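Local coordinates for protein endoglucanase (Bacillus akibai, PDB 1UWW) that hydrolyses internal beta-1,4-glucosidic linkages of cellulose and related beta-glucans, this chain being its family 28 carbohydrate-binding module, specific for non-crystalline cellulose, at residues A[90-95]-A[144-149]; A[105-110]-A[168-173]. All coordinates share one frame; numbering follows the deposited sequence.

Interaction 1 of 2, residues A[90-95]-A[144-149]; sequences TFDFYL and HYEVKI. With CA (calcium ion), chain E.
Residues 90-95 and 144-149 run antiparallel, their axes 4.7 Å apart at closest approach, with Phe91-Val147 and Phe93-Tyr145 as the hydrogen-bonded pairs. On the face carrying Asp92, His144 and Glu146, a calcium ion joins the two strands. Asp92 OD1 binds the calcium at 2.3 Å, while Glu146, its chain bent at chi2 (-76°), grips it with OE1 at 2.6 Å and OE2 at 2.7 Å; waters fill out the shell, one modelled so close to the metal that its position is doubtful. The same Asp92 OD1 accepts a hydrogen bond from His144 NE2 (2.8 Å); the oxygen lies in the imidazole plane, the nitrogen above the carboxylate plane. His144 is thus second-shell, and the metal would be expected to polarise the Asp92 carboxylate. Tyr94 lies alongside in an offset stack, its CE2 over one imidazole face.

The strands belong to the six-stranded sheet of the module's beta-sandwich, whose interior is lined by the other face. There Val147 CB sits over the centre of the Phe91 ring in a CH-pi contact, 3.9 Å from the centroid. Val147 CG1, anti to the backbone N (chi1 178°), lies 3.6 Å from Phe91 CE1, and Val147 CG2 3.7 Å from Phe93 CB.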
loop_
_atom_site.group_PDB
_atom_site.type_symbol
_atom_site.label_atom_id
_atom_site.label_comp_id
_atom_site.label_asym_id
_atom_site.label_seq_id
_atom_site.Cartn_x
_atom_site.Cartn_y
_atom_site.Cartn_z
ATOM N N THR A 90 7.225 10.904 -9.564
ATOM C CA THR A 90 6.806 10.185 -10.764
ATOM C C THR A 90 7.965 9.480 -11.437
ATOM O O THR A 90 9.110 9.891 -11.348
ATOM C CB THR A 90 6.151 11.138 -11.769
ATOM O OG1 THR A 90 7.105 12.086 -12.267
ATOM C CG2 THR A 90 5.053 11.959 -11.101
ATOM N N PHE A 91 7.648 8.382 -12.091
ATOM C CA PHE A 91 8.563 7.734 -13.001
ATOM C C PHE A 91 7.781 6.920 -14.028
ATOM O O PHE A 91 6.645 6.528 -13.795
ATOM C CB PHE A 91 9.638 6.863 -12.288
ATOM C CG PHE A 91 9.116 5.772 -11.382
ATOM C CD1 PHE A 91 8.779 6.049 -10.053
ATOM C CD2 PHE A 91 9.079 4.453 -11.816
ATOM C CE1 PHE A 91 8.374 5.017 -9.191
ATOM C CE2 PHE A 91 8.682 3.441 -10.968
ATOM C CZ PHE A 91 8.310 3.745 -9.666
ATOM N N ASP A 92 8.429 6.697 -15.167
ATOM C CA ASP A 92 7.941 5.718 -16.143
ATOM C C ASP A 92 8.415 4.333 -15.738
ATOM O O ASP A 92 9.587 4.135 -15.450
ATOM C CB ASP A 92 8.458 6.053 -17.548
ATOM C CG ASP A 92 7.937 7.354 -18.037
ATOM O OD1 ASP A 92 6.701 7.546 -18.118
ATOM O OD2 ASP A 92 8.724 8.294 -18.306
ATOM N N PHE A 93 7.487 3.405 -15.662
ATOM C CA PHE A 93 7.793 2.028 -15.287
ATOM C C PHE A 93 7.314 1.141 -16.400
ATOM O O PHE A 93 6.182 1.244 -16.832
ATOM C CB PHE A 93 7.078 1.652 -14.005
ATOM C CG PHE A 93 7.489 0.312 -13.450
ATOM C CD1 PHE A 93 8.815 -0.037 -13.252
ATOM C CD2 PHE A 93 6.519 -0.624 -13.125
ATOM C CE1 PHE A 93 9.163 -1.313 -12.736
ATOM C CE2 PHE A 93 6.870 -1.883 -12.596
ATOM C CZ PHE A 93 8.169 -2.227 -12.414
ATOM N N TYR A 94 8.177 0.273 -16.887
ATOM C CA TYR A 94 7.822 -0.616 -17.979
ATOM C C TYR A 94 8.086 -2.049 -17.568
ATOM O O TYR A 94 9.041 -2.344 -16.842
ATOM C CB TYR A 94 8.635 -0.343 -19.233
ATOM C CG TYR A 94 8.665 1.097 -19.701
ATOM C CD1 TYR A 94 9.585 1.991 -19.202
ATOM C CD2 TYR A 94 7.796 1.541 -20.666
ATOM C CE1 TYR A 94 9.623 3.298 -19.643
ATOM C CE2 TYR A 94 7.825 2.850 -21.120
ATOM C CZ TYR A 94 8.750 3.692 -20.610
ATOM O OH TYR A 94 8.832 5.007 -21.056
ATOM N N LEU A 95 7.227 -2.927 -18.033
ATOM C CA LEU A 95 7.411 -4.358 -17.859
ATOM C C LEU A 95 7.400 -5.033 -19.214
ATOM O O LEU A 95 6.528 -4.787 -20.040
ATOM C CB LEU A 95 6.328 -4.953 -16.972
ATOM C CG LEU A 95 6.151 -4.258 -15.621
ATOM C CD1 LEU A 95 5.037 -3.259 -15.708
ATOM C CD2 LEU A 95 5.899 -5.242 -14.508
ATOM N N HIS A 144 3.629 0.046 -20.379
ATOM C CA HIS A 144 4.066 1.338 -19.831
ATOM C C HIS A 144 3.081 1.842 -18.802
ATOM O O HIS A 144 1.916 2.043 -19.096
ATOM C CB HIS A 144 4.197 2.345 -20.976
ATOM C CG HIS A 144 4.662 3.702 -20.561
ATOM N ND1 HIS A 144 4.628 4.757 -21.451
ATOM C CD2 HIS A 144 5.232 4.177 -19.429
ATOM C CE1 HIS A 144 5.099 5.843 -20.858
ATOM N NE2 HIS A 144 5.495 5.520 -19.635
ATOM N N TYR A 145 3.580 2.038 -17.587
ATOM C CA TYR A 145 2.824 2.637 -16.493
ATOM C C TYR A 145 3.449 3.969 -16.103
ATOM O O TYR A 145 4.652 4.105 -15.992
ATOM C CB TYR A 145 2.821 1.707 -15.273
ATOM C CG TYR A 145 2.168 0.409 -15.560
ATOM C CD1 TYR A 145 2.899 -0.644 -16.114
ATOM C CD2 TYR A 145 0.799 0.234 -15.384
ATOM C CE1 TYR A 145 2.309 -1.843 -16.444
ATOM C CE2 TYR A 145 0.194 -0.987 -15.737
ATOM C CZ TYR A 145 0.956 -1.983 -16.255
ATOM O OH TYR A 145 0.342 -3.176 -16.574
ATOM N N GLU A 146 2.600 4.956 -15.907
ATOM C CA GLU A 146 2.983 6.266 -15.397
ATOM C C GLU A 146 2.827 6.258 -13.894
ATOM O O GLU A 146 1.740 6.530 -13.370
ATOM C CB GLU A 146 2.047 7.299 -16.014
ATOM C CG GLU A 146 2.249 7.471 -17.496
ATOM C CD GLU A 146 3.483 8.272 -17.777
ATOM O OE1 GLU A 146 4.131 8.717 -16.794
ATOM O OE2 GLU A 146 3.806 8.480 -18.967
ATOM N N VAL A 147 3.869 5.879 -13.183
ATOM C CA VAL A 147 3.793 5.778 -11.737
ATOM C C VAL A 147 3.817 7.192 -11.152
ATOM O O VAL A 147 4.655 7.987 -11.511
ATOM C CB VAL A 147 4.901 4.898 -11.188
ATOM C CG1 VAL A 147 4.851 4.823 -9.658
ATOM C CG2 VAL A 147 4.792 3.507 -11.828
ATOM N N LYS A 148 2.822 7.505 -10.332
ATOM C CA LYS A 148 2.694 8.840 -9.739
ATOM C C LYS A 148 2.284 8.632 -8.291
ATOM O O LYS A 148 1.222 8.097 -8.040
ATOM C CB LYS A 148 1.651 9.663 -10.513
ATOM C CG LYS A 148 1.413 11.064 -10.052
ATOM C CD LYS A 148 0.498 11.811 -11.049
ATOM C CE LYS A 148 0.345 13.300 -10.769
ATOM N NZ LYS A 148 0.118 14.074 -12.030
ATOM N N ILE A 149 3.192 8.961 -7.370
ATOM C CA ILE A 149 2.982 8.700 -5.944
ATOM C C ILE A 149 2.985 10.036 -5.198
ATOM O O ILE A 149 3.920 10.809 -5.301
ATOM C CB ILE A 149 4.061 7.747 -5.378
ATOM C CG1 ILE A 149 3.980 6.371 -6.100
ATOM C CG2 ILE A 149 3.896 7.559 -3.888
ATOM C CD1 ILE A 149 5.154 5.482 -5.893
HETATM CA CA CA E . 6.046 9.731 -18.172
HETATM O O HOH W 1 8.093 10.880 -18.998
HETATM O O HOH W 2 5.563 9.273 -19.940
HETATM O O HOH W 3 4.997 11.787 -19.229
HETATM O O HOH W 4 6.614 9.832 -15.767
#

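Interaction 2 of 2, residues A[105-110]-A[168-173]; sequences MNINLV and IIFADV
Ile107 and Phe170 form a non-hydrogen-bonded pair at the middle of an antiparallel strand pairing, their side chains side by side on the tightly packed inner face. Ile107 CG1, anti to its own carbonyl carbon (chi1 -59°), reaches Phe170 CD2 at 3.8 Å. The other branch, CG2, meets Ile168 CG2 at 3.8 Å. Met105, present as selenomethionine, comes to the edge of the Phe170 ring in a Met-aromatic contact, with SE 4.1 Å from CD2, and Leu109 CD1 meets Ile168 CG1 at 4.1 Å. Four backbone bonds tie Asn106 to Ala171 and Asn108 to Ile169.

The opposite face is more polar and more sparsely packed across the pair. Ala171 offers only a methyl beside Asn106, and the partly exposed Val173 places CG2 3.4 Å from Asn106 OD1. That oxygen is hydrogen-bonded to Thr127 of the second subunit, bringing this face to the subunit interface; Asn108 ND2 instead bonds Thr125 of its own chain.

Within the five-stranded sheet of the beta-sandwich, strands 104-111 and 165-173 lie between strands 120-129 and 73-77, while strand 88-97 of the facing sheet packs against Met105, Ile107, Leu109 and Ile168.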
loop_
_atom_site.group_PDB
_atom_site.type_symbol
_atom_site.label_atom_id
_atom_site.label_comp_id
_atom_site.label_asym_id
_atom_site.label_seq_id
_atom_site.Cartn_x
_atom_site.Cartn_y
_atom_site.Cartn_z
HETATM N N MSE A 105 1.394 -6.314 -8.377
HETATM C CA MSE A 105 2.642 -5.798 -7.827
HETATM C C MSE A 105 2.307 -4.472 -7.136
HETATM O O MSE A 105 1.659 -3.635 -7.770
HETATM C CB MSE A 105 3.623 -5.536 -8.955
HETATM C CG MSE A 105 4.954 -4.924 -8.528
HETATM SE SE MSE A 105 6.128 -4.493 -10.024
HETATM C CE MSE A 105 6.670 -6.016 -10.140
ATOM N N ASN A 106 2.761 -4.285 -5.896
ATOM C CA ASN A 106 2.565 -3.072 -5.117
ATOM C C ASN A 106 3.865 -2.306 -5.066
ATOM O O ASN A 106 4.871 -2.829 -4.542
ATOM C CB ASN A 106 2.124 -3.390 -3.684
ATOM C CG ASN A 106 0.646 -3.741 -3.557
ATOM O OD1 ASN A 106 0.215 -4.267 -2.497
ATOM N ND2 ASN A 106 -0.123 -3.443 -4.561
ATOM N N ILE A 107 3.846 -1.067 -5.540
ATOM C CA ILE A 107 5.009 -0.188 -5.513
ATOM C C ILE A 107 4.856 0.805 -4.354
ATOM O O ILE A 107 3.839 1.525 -4.275
ATOM C CB ILE A 107 5.159 0.554 -6.862
ATOM C CG1 ILE A 107 5.320 -0.477 -7.986
ATOM C CG2 ILE A 107 6.339 1.493 -6.798
ATOM C CD1 ILE A 107 5.427 0.136 -9.341
ATOM N N ASN A 108 5.831 0.840 -3.445
ATOM C CA ASN A 108 5.850 1.771 -2.333
ATOM C C ASN A 108 7.084 2.624 -2.344
ATOM O O ASN A 108 8.118 2.273 -2.885
ATOM C CB ASN A 108 5.763 1.014 -1.001
ATOM C CG ASN A 108 4.356 0.470 -0.717
ATOM O OD1 ASN A 108 4.142 -0.719 -0.820
ATOM N ND2 ASN A 108 3.384 1.378 -0.466
ATOM N N LEU A 109 6.945 3.810 -1.777
ATOM C CA LEU A 109 7.997 4.813 -1.763
ATOM C C LEU A 109 8.284 5.194 -0.317
ATOM O O LEU A 109 7.374 5.566 0.428
ATOM C CB LEU A 109 7.514 6.024 -2.541
ATOM C CG LEU A 109 8.404 7.256 -2.585
ATOM C CD1 LEU A 109 9.680 6.997 -3.331
ATOM C CD2 LEU A 109 7.659 8.444 -3.254
ATOM N N VAL A 110 9.550 5.132 0.058
ATOM C CA VAL A 110 10.022 5.364 1.416
ATOM C C VAL A 110 11.177 6.344 1.369
ATOM O O VAL A 110 11.988 6.332 0.439
ATOM C CB VAL A 110 10.484 4.048 2.087
ATOM C CG1 VAL A 110 11.098 4.287 3.474
ATOM C CG2 VAL A 110 9.326 3.081 2.160
ATOM N N ILE A 168 12.443 2.579 -3.379
ATOM C CA ILE A 168 11.257 2.192 -4.130
ATOM C C ILE A 168 11.190 0.690 -4.007
ATOM O O ILE A 168 12.138 -0.010 -4.419
ATOM C CB ILE A 168 11.298 2.643 -5.613
ATOM C CG1 ILE A 168 11.539 4.155 -5.693
ATOM C CG2 ILE A 168 10.008 2.291 -6.278
ATOM C CD1 ILE A 168 11.701 4.663 -7.080
ATOM N N ILE A 169 10.096 0.195 -3.455
ATOM C CA ILE A 169 9.897 -1.221 -3.165
ATOM C C ILE A 169 8.882 -1.768 -4.124
ATOM O O ILE A 169 7.797 -1.201 -4.270
ATOM C CB ILE A 169 9.419 -1.386 -1.710
ATOM C CG1 ILE A 169 10.469 -0.830 -0.738
ATOM C CG2 ILE A 169 9.188 -2.881 -1.421
ATOM C CD1 ILE A 169 10.027 -0.709 0.685
ATOM N N PHE A 170 9.199 -2.879 -4.783
ATOM C CA PHE A 170 8.355 -3.502 -5.807
ATOM C C PHE A 170 7.879 -4.842 -5.267
ATOM O O PHE A 170 8.546 -5.878 -5.460
ATOM C CB PHE A 170 9.125 -3.683 -7.109
ATOM C CG PHE A 170 9.585 -2.398 -7.728
ATOM C CD1 PHE A 170 10.759 -1.809 -7.332
ATOM C CD2 PHE A 170 8.844 -1.770 -8.723
ATOM C CE1 PHE A 170 11.231 -0.647 -7.919
ATOM C CE2 PHE A 170 9.298 -0.593 -9.309
ATOM C CZ PHE A 170 10.487 -0.038 -8.902
ATOM N N ALA A 171 6.757 -4.867 -4.570
ATOM C CA ALA A 171 6.341 -6.053 -3.808
ATOM C C ALA A 171 5.350 -6.936 -4.556
ATOM O O ALA A 171 4.450 -6.469 -5.234
ATOM C CB ALA A 171 5.737 -5.621 -2.497
ATOM N N ASP A 172 5.521 -8.239 -4.392
ATOM C CA ASP A 172 4.654 -9.264 -4.950
ATOM C C ASP A 172 3.316 -9.299 -4.232
ATOM O O ASP A 172 3.268 -9.301 -2.999
ATOM C CB ASP A 172 5.371 -10.603 -4.763
ATOM C CG ASP A 172 4.721 -11.757 -5.483
ATOM O OD1 ASP A 172 3.872 -11.587 -6.362
ATOM O OD2 ASP A 172 5.087 -12.916 -5.150
ATOM N N VAL A 173 2.236 -9.389 -4.995
ATOM C CA VAL A 173 0.907 -9.660 -4.467
ATOM C C VAL A 173 0.361 -10.889 -5.196
ATOM O O VAL A 173 -0.392 -10.791 -6.151
ATOM C CB VAL A 173 -0.057 -8.473 -4.699
ATOM C CG1 VAL A 173 -1.365 -8.714 -3.971
ATOM C CG2 VAL A 173 0.567 -7.136 -4.266
#

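How the interactions relate
From the N terminus the chain enters interaction 1 at 90-95, passes over to the other sheet for 105-110, returns to the first for 144-149, and ends this set at 168-173. Interaction 1 therefore closes a connection of 48 residues and interaction 2 one of 57; the two cross rather than nest, since their segments alternate along the chain. Each pairing ties together strands of one sheet, and the two sheets meet face to face between them. Phe93 is the chief point of meeting: CE1 lies 3.5 Å from Phe170 CE2, and CE2 lies 3.7 Å from Met105 SE. Ile149 with Leu109 and Phe91 with Ile168 extend this hydrophobic interior of the sandwich.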